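Local coordinates for protein salicylaldehyde dehydrogenase NahF (Pseudomonas putida, PDB 4JZ6) that probably oxidises salicylaldehyde to salicylate with NAD+ in the naphthalene degradation pathway, as a member of the aldehyde dehydrogenase family, at residues 454-466 with 470-482. Numbering follows the deposited sequence.
Sequences TVQNEAQAPYGGT and GYGRFDGRAVIDE. With NK (salicylaldehyde), chain B; EDO (1,2-ethanediol), chain G; EDO (1,2-ethanediol), chain K; EDO (1,2-ethanediol), chain C.
Y463 and F474 pair through their backbones as a single antiparallel, hydrogen-bonded bridge: Y463 N gives a nearly straight bond to F474 O (2.7 Å), and F474 N returns a longer one to Y463 O (3.1 Å). Further along, G476 N reaches A459 O at 2.7 Å, at the type I turn E458 to A461. G476 suits its place as a glycine: its phi is positive, and a CB would run into P462 N.

Among the polar side chains, N457, with CG anti to its own N (chi1 -175°), brings ND2 to D475 OD2 at 3.1 Å. The carboxylate is met 41° out of its plane, while its other oxygen bonds Y178 OH. R473, bent at chi2 and chi3, lays one guanidinium face against G464 C and takes G472 O through NE (2.6 Å); NH1 points at G465 O near the guanidinium plane, 2.5 Å away, too short and too bent for the bond to be more than doubtful. Cut back to an alanine, position R473 would probably lose the flat cover over G464, and G472 O its NE donor.

Apolar contact is slight: P462 CB rests on R473 CG (3.7 Å) and faces A478 CB.

The Y463 ring meets the bound salicylaldehyde, its OH 3.4 Å from ligand CAC. Helix 170-181 packs on Y463 and F474 through R174, strand 264-267 touches both through E267, the predicted active-site residue, and Y471 adds strand 470-471 to the edge of that sheet.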
loop_
_atom_site.group_PDB
_atom_site.type_symbol
_atom_site.label_atom_id
_atom_site.label_comp_id
_atom_site.label_asym_id
_atom_site.label_seq_id
_atom_site.Cartn_x
_atom_site.Cartn_y
_atom_site.Cartn_z
ATOM N N THR A 454 -24.599 3.032 -8.846
ATOM C CA THR A 454 -23.431 2.695 -8.032
ATOM C C THR A 454 -22.662 1.510 -8.602
ATOM O O THR A 454 -21.556 1.218 -8.155
ATOM C CB THR A 454 -23.819 2.326 -6.586
ATOM O OG1 THR A 454 -24.379 1.003 -6.562
ATOM C CG2 THR A 454 -24.803 3.344 -6.006
ATOM N N VAL A 455 -23.253 0.822 -9.574
ATOM C CA VAL A 455 -22.639 -0.379 -10.138
ATOM C C VAL A 455 -21.990 -0.103 -11.498
ATOM O O VAL A 455 -22.595 -0.317 -12.563
ATOM C CB VAL A 455 -23.655 -1.544 -10.224
ATOM C CG1 VAL A 455 -23.022 -2.788 -10.834
ATOM C CG2 VAL A 455 -24.201 -1.856 -8.847
ATOM N N GLN A 456 -20.758 0.397 -11.456
ATOM C CA GLN A 456 -19.998 0.670 -12.674
ATOM C C GLN A 456 -18.545 0.245 -12.504
ATOM O O GLN A 456 -18.009 0.251 -11.396
ATOM C CB GLN A 456 -20.070 2.159 -13.037
ATOM C CG GLN A 456 -21.482 2.667 -13.278
ATOM C CD GLN A 456 -21.542 4.157 -13.562
ATOM O OE1 GLN A 456 -20.746 4.690 -14.337
ATOM N NE2 GLN A 456 -22.494 4.839 -12.936
ATOM N N ASN A 457 -17.921 -0.136 -13.614
ATOM C CA ASN A 457 -16.511 -0.505 -13.637
ATOM C C ASN A 457 -16.007 -0.520 -15.060
ATOM O O ASN A 457 -16.519 -1.258 -15.905
ATOM C CB ASN A 457 -16.273 -1.870 -12.986
ATOM C CG ASN A 457 -14.789 -2.236 -12.879
ATOM O OD1 ASN A 457 -14.426 -3.414 -12.984
ATOM N ND2 ASN A 457 -13.935 -1.242 -12.671
ATOM N N GLU A 458 -15.009 0.311 -15.333
ATOM C CA GLU A 458 -14.365 0.337 -16.643
ATOM C C GLU A 458 -12.881 0.054 -16.407
ATOM O O GLU A 458 -12.332 0.431 -15.379
ATOM C CB GLU A 458 -14.605 1.704 -17.311
ATOM C CG GLU A 458 -16.092 2.042 -17.494
ATOM C CD GLU A 458 -16.342 3.406 -18.129
ATOM O OE1 GLU A 458 -15.647 3.754 -19.105
ATOM O OE2 GLU A 458 -17.242 4.133 -17.648
ATOM N N ALA A 459 -12.246 -0.637 -17.341
ATOM C CA ALA A 459 -10.875 -1.078 -17.143
ATOM C C ALA A 459 -9.868 0.075 -17.225
ATOM O O ALA A 459 -8.757 -0.023 -16.684
ATOM C CB ALA A 459 -10.516 -2.177 -18.121
ATOM N N GLN A 460 -10.252 1.162 -17.894
ATOM C CA GLN A 460 -9.392 2.346 -17.988
ATOM C C GLN A 460 -9.408 3.134 -16.687
ATOM O O GLN A 460 -8.575 4.020 -16.475
ATOM C CB GLN A 460 -9.859 3.296 -19.093
ATOM C CG GLN A 460 -10.466 2.647 -20.290
ATOM C CD GLN A 460 -11.945 2.410 -20.148
ATOM O OE1 GLN A 460 -12.367 1.355 -19.667
ATOM N NE2 GLN A 460 -12.752 3.382 -20.582
ATOM N N ALA A 461 -10.374 2.826 -15.830
ATOM C CA ALA A 461 -10.623 3.634 -14.649
ATOM C C ALA A 461 -10.289 2.842 -13.407
ATOM O O ALA A 461 -10.699 1.693 -13.286
ATOM C CB ALA A 461 -12.066 4.077 -14.620
ATOM N N PRO A 462 -9.551 3.460 -12.474
ATOM C CA PRO A 462 -9.119 2.778 -11.252
ATOM C C PRO A 462 -10.323 2.303 -10.458
ATOM O O PRO A 462 -11.301 3.048 -10.333
ATOM C CB PRO A 462 -8.379 3.877 -10.480
ATOM C CG PRO A 462 -8.950 5.141 -10.985
ATOM C CD PRO A 462 -9.214 4.892 -12.445
ATOM N N TYR A 463 -10.258 1.076 -9.947
ATOM C CA TYR A 463 -11.347 0.544 -9.142
ATOM C C TYR A 463 -10.878 0.151 -7.741
ATOM O O TYR A 463 -10.013 -0.715 -7.574
ATOM C CB TYR A 463 -12.017 -0.641 -9.835
ATOM C CG TYR A 463 -13.269 -1.089 -9.130
ATOM C CD1 TYR A 463 -14.496 -0.509 -9.424
ATOM C CD2 TYR A 463 -13.227 -2.080 -8.156
ATOM C CE1 TYR A 463 -15.652 -0.910 -8.772
ATOM C CE2 TYR A 463 -14.374 -2.487 -7.499
ATOM C CZ TYR A 463 -15.583 -1.899 -7.809
ATOM O OH TYR A 463 -16.724 -2.310 -7.157
ATOM N N GLY A 464 -11.466 0.798 -6.738
ATOM C CA GLY A 464 -11.130 0.547 -5.350
ATOM C C GLY A 464 -11.897 1.450 -4.404
ATOM O O GLY A 464 -12.630 2.336 -4.845
ATOM N N GLY A 465 -11.723 1.231 -3.102
ATOM C CA GLY A 465 -12.400 2.038 -2.098
ATOM C C GLY A 465 -11.499 2.589 -1.004
ATOM O O GLY A 465 -10.292 2.357 -1.000
ATOM N N THR A 466 -12.099 3.329 -0.075
ATOM C CA THR A 466 -11.391 3.865 1.084
ATOM C C THR A 466 -11.921 3.180 2.331
ATOM O O THR A 466 -12.886 2.419 2.261
ATOM C CB THR A 466 -11.633 5.380 1.244
ATOM O OG1 THR A 466 -12.990 5.610 1.644
ATOM C CG2 THR A 466 -11.386 6.101 -0.067
ATOM N N GLY A 470 -10.855 -1.182 2.035
ATOM C CA GLY A 470 -9.483 -1.605 1.828
ATOM C C GLY A 470 -8.581 -0.503 1.301
ATOM O O GLY A 470 -8.759 0.676 1.607
ATOM N N TYR A 471 -7.600 -0.902 0.502
ATOM C CA TYR A 471 -6.691 0.036 -0.132
ATOM C C TYR A 471 -6.037 -0.632 -1.329
ATOM O O TYR A 471 -6.116 -1.850 -1.493
ATOM C CB TYR A 471 -5.636 0.521 0.858
ATOM C CG TYR A 471 -5.083 -0.559 1.757
ATOM C CD1 TYR A 471 -4.219 -1.529 1.259
ATOM C CD2 TYR A 471 -5.413 -0.599 3.113
ATOM C CE1 TYR A 471 -3.701 -2.515 2.079
ATOM C CE2 TYR A 471 -4.899 -1.587 3.946
ATOM C CZ TYR A 471 -4.043 -2.541 3.420
ATOM O OH TYR A 471 -3.522 -3.529 4.227
ATOM N N GLY A 472 -5.382 0.158 -2.165
ATOM C CA GLY A 472 -4.848 -0.375 -3.402
ATOM C C GLY A 472 -5.881 -0.244 -4.497
ATOM O O GLY A 472 -6.979 0.262 -4.258
ATOM N N ARG A 473 -5.554 -0.710 -5.697
ATOM C CA ARG A 473 -6.439 -0.467 -6.826
ATOM C C ARG A 473 -6.231 -1.422 -8.011
ATOM O O ARG A 473 -5.103 -1.649 -8.451
ATOM C CB ARG A 473 -6.283 0.990 -7.282
ATOM C CG ARG A 473 -7.593 1.687 -7.605
ATOM C CD ARG A 473 -7.903 2.814 -6.623
ATOM N NE ARG A 473 -8.273 2.324 -5.299
ATOM C CZ ARG A 473 -8.801 3.075 -4.334
ATOM N NH1 ARG A 473 -9.095 2.533 -3.160
ATOM N NH2 ARG A 473 -9.044 4.361 -4.538
ATOM N N PHE A 474 -7.328 -1.985 -8.515
ATOM C CA PHE A 474 -7.307 -2.684 -9.798
ATOM C C PHE A 474 -7.741 -1.707 -10.894
ATOM O O PHE A 474 -8.271 -0.632 -10.593
ATOM C CB PHE A 474 -8.243 -3.897 -9.789
ATOM C CG PHE A 474 -7.648 -5.135 -9.179
ATOM C CD1 PHE A 474 -6.596 -5.794 -9.795
ATOM C CD2 PHE A 474 -8.168 -5.663 -8.004
ATOM C CE1 PHE A 474 -6.057 -6.953 -9.239
ATOM C CE2 PHE A 474 -7.634 -6.811 -7.444
ATOM C CZ PHE A 474 -6.574 -7.458 -8.064
ATOM N N ASP A 475 -7.502 -2.078 -12.154
ATOM C CA ASP A 475 -7.889 -1.274 -13.329
ATOM C C ASP A 475 -7.201 0.091 -13.420
ATOM O O ASP A 475 -6.557 0.543 -12.469
ATOM C CB ASP A 475 -9.406 -1.107 -13.409
ATOM C CG ASP A 475 -10.123 -2.423 -13.493
ATOM O OD1 ASP A 475 -9.667 -3.288 -14.271
ATOM O OD2 ASP A 475 -11.133 -2.600 -12.775
ATOM N N GLY A 476 -7.338 0.742 -14.573
ATOM C CA GLY A 476 -6.725 2.043 -14.793
ATOM C C GLY A 476 -5.208 1.993 -14.775
ATOM O O GLY A 476 -4.612 0.918 -14.722
ATOM N N ARG A 477 -4.568 3.151 -14.823
ATOM C CA ARG A 477 -3.118 3.183 -14.755
ATOM C C ARG A 477 -2.635 2.836 -13.345
ATOM O O ARG A 477 -1.515 2.358 -13.164
ATOM C CB ARG A 477 -2.587 4.549 -15.175
ATOM C CG ARG A 477 -2.883 4.944 -16.614
ATOM C CD ARG A 477 -2.378 6.367 -16.865
ATOM N NE ARG A 477 -2.535 6.817 -18.247
ATOM C CZ ARG A 477 -2.338 8.072 -18.643
ATOM N NH1 ARG A 477 -1.988 8.997 -17.754
ATOM N NH2 ARG A 477 -2.497 8.409 -19.918
ATOM N N ALA A 478 -3.487 3.062 -12.349
ATOM C CA ALA A 478 -3.099 2.867 -10.950
ATOM C C ALA A 478 -2.727 1.424 -10.600
ATOM O O ALA A 478 -1.979 1.175 -9.655
ATOM C CB ALA A 478 -4.195 3.358 -10.027
ATOM N N VAL A 479 -3.257 0.475 -11.358
ATOM C CA VAL A 479 -3.035 -0.926 -11.060
ATOM C C VAL A 479 -1.566 -1.305 -11.301
ATOM O O VAL A 479 -1.063 -2.279 -10.738
ATOM C CB VAL A 479 -3.989 -1.821 -11.882
ATOM C CG1 VAL A 479 -3.606 -1.803 -13.352
ATOM C CG2 VAL A 479 -3.991 -3.247 -11.346
ATOM N N ILE A 480 -0.875 -0.522 -12.125
ATOM C CA ILE A 480 0.506 -0.834 -12.489
ATOM C C ILE A 480 1.446 -0.825 -11.290
ATOM O O ILE A 480 2.264 -1.724 -11.126
ATOM C CB ILE A 480 1.039 0.136 -13.556
ATOM C CG1 ILE A 480 0.237 -0.021 -14.849
ATOM C CG2 ILE A 480 2.520 -0.112 -13.821
ATOM C CD1 ILE A 480 0.595 0.992 -15.912
ATOM N N ASP A 481 1.315 0.189 -10.447
ATOM C CA ASP A 481 2.147 0.291 -9.262
ATOM C C ASP A 481 1.927 -0.890 -8.322
ATOM O O ASP A 481 2.796 -1.232 -7.521
ATOM C CB ASP A 481 1.862 1.597 -8.529
ATOM C CG ASP A 481 2.685 1.743 -7.266
ATOM O OD1 ASP A 481 3.859 2.161 -7.366
ATOM O OD2 ASP A 481 2.161 1.428 -6.173
ATOM N N GLU A 482 0.761 -1.512 -8.421
ATOM C CA GLU A 482 0.432 -2.629 -7.547
ATOM C C GLU A 482 1.277 -3.855 -7.850
ATOM O O GLU A 482 1.551 -4.665 -6.966
ATOM C CB GLU A 482 -1.044 -2.984 -7.680
ATOM C CG GLU A 482 -1.957 -1.832 -7.389
ATOM C CD GLU A 482 -2.024 -1.524 -5.912
ATOM O OE1 GLU A 482 -1.469 -2.317 -5.116
ATOM O OE2 GLU A 482 -2.639 -0.494 -5.551
HETATM O OAH NK B . -18.312 -5.842 -6.198
HETATM C CAD NK B . -17.833 -6.774 -6.813
HETATM C CAA NK B . -17.446 -6.491 -8.212
HETATM C CAC NK B . -16.650 -5.395 -8.542
HETATM C CAG NK B . -16.319 -5.172 -9.875
HETATM C CAI NK B . -16.784 -6.017 -10.865
HETATM C CAE NK B . -17.579 -7.100 -10.539
HETATM C CAB NK B . -17.915 -7.339 -9.207
HETATM O OAF NK B . -18.702 -8.401 -8.831
HETATM C C1 EDO G . -14.598 -2.877 -18.319
HETATM O O1 EDO G . -14.247 -2.008 -19.407
HETATM C C2 EDO G . -13.646 -4.069 -18.267
HETATM O O2 EDO G . -13.926 -4.873 -17.114
HETATM C C1 EDO K . -5.239 3.827 -3.342
HETATM O O1 EDO K . -5.141 3.187 -2.058
HETATM C C2 EDO K . -4.079 3.396 -4.238
HETATM O O2 EDO K . -3.959 4.265 -5.374
HETATM C C1 EDO C . 6.171 0.941 -3.781
HETATM O O1 EDO C . 5.769 0.028 -2.745
HETATM C C2 EDO C . 5.147 2.066 -3.921
HETATM O O2 EDO C . 5.337 2.781 -5.150
HETATM O O HOH W 1 -5.658 -0.788 -16.741
HETATM O O HOH W 2 -6.750 5.387 -15.199
HETATM O O HOH W 3 -9.578 -0.841 -2.913
#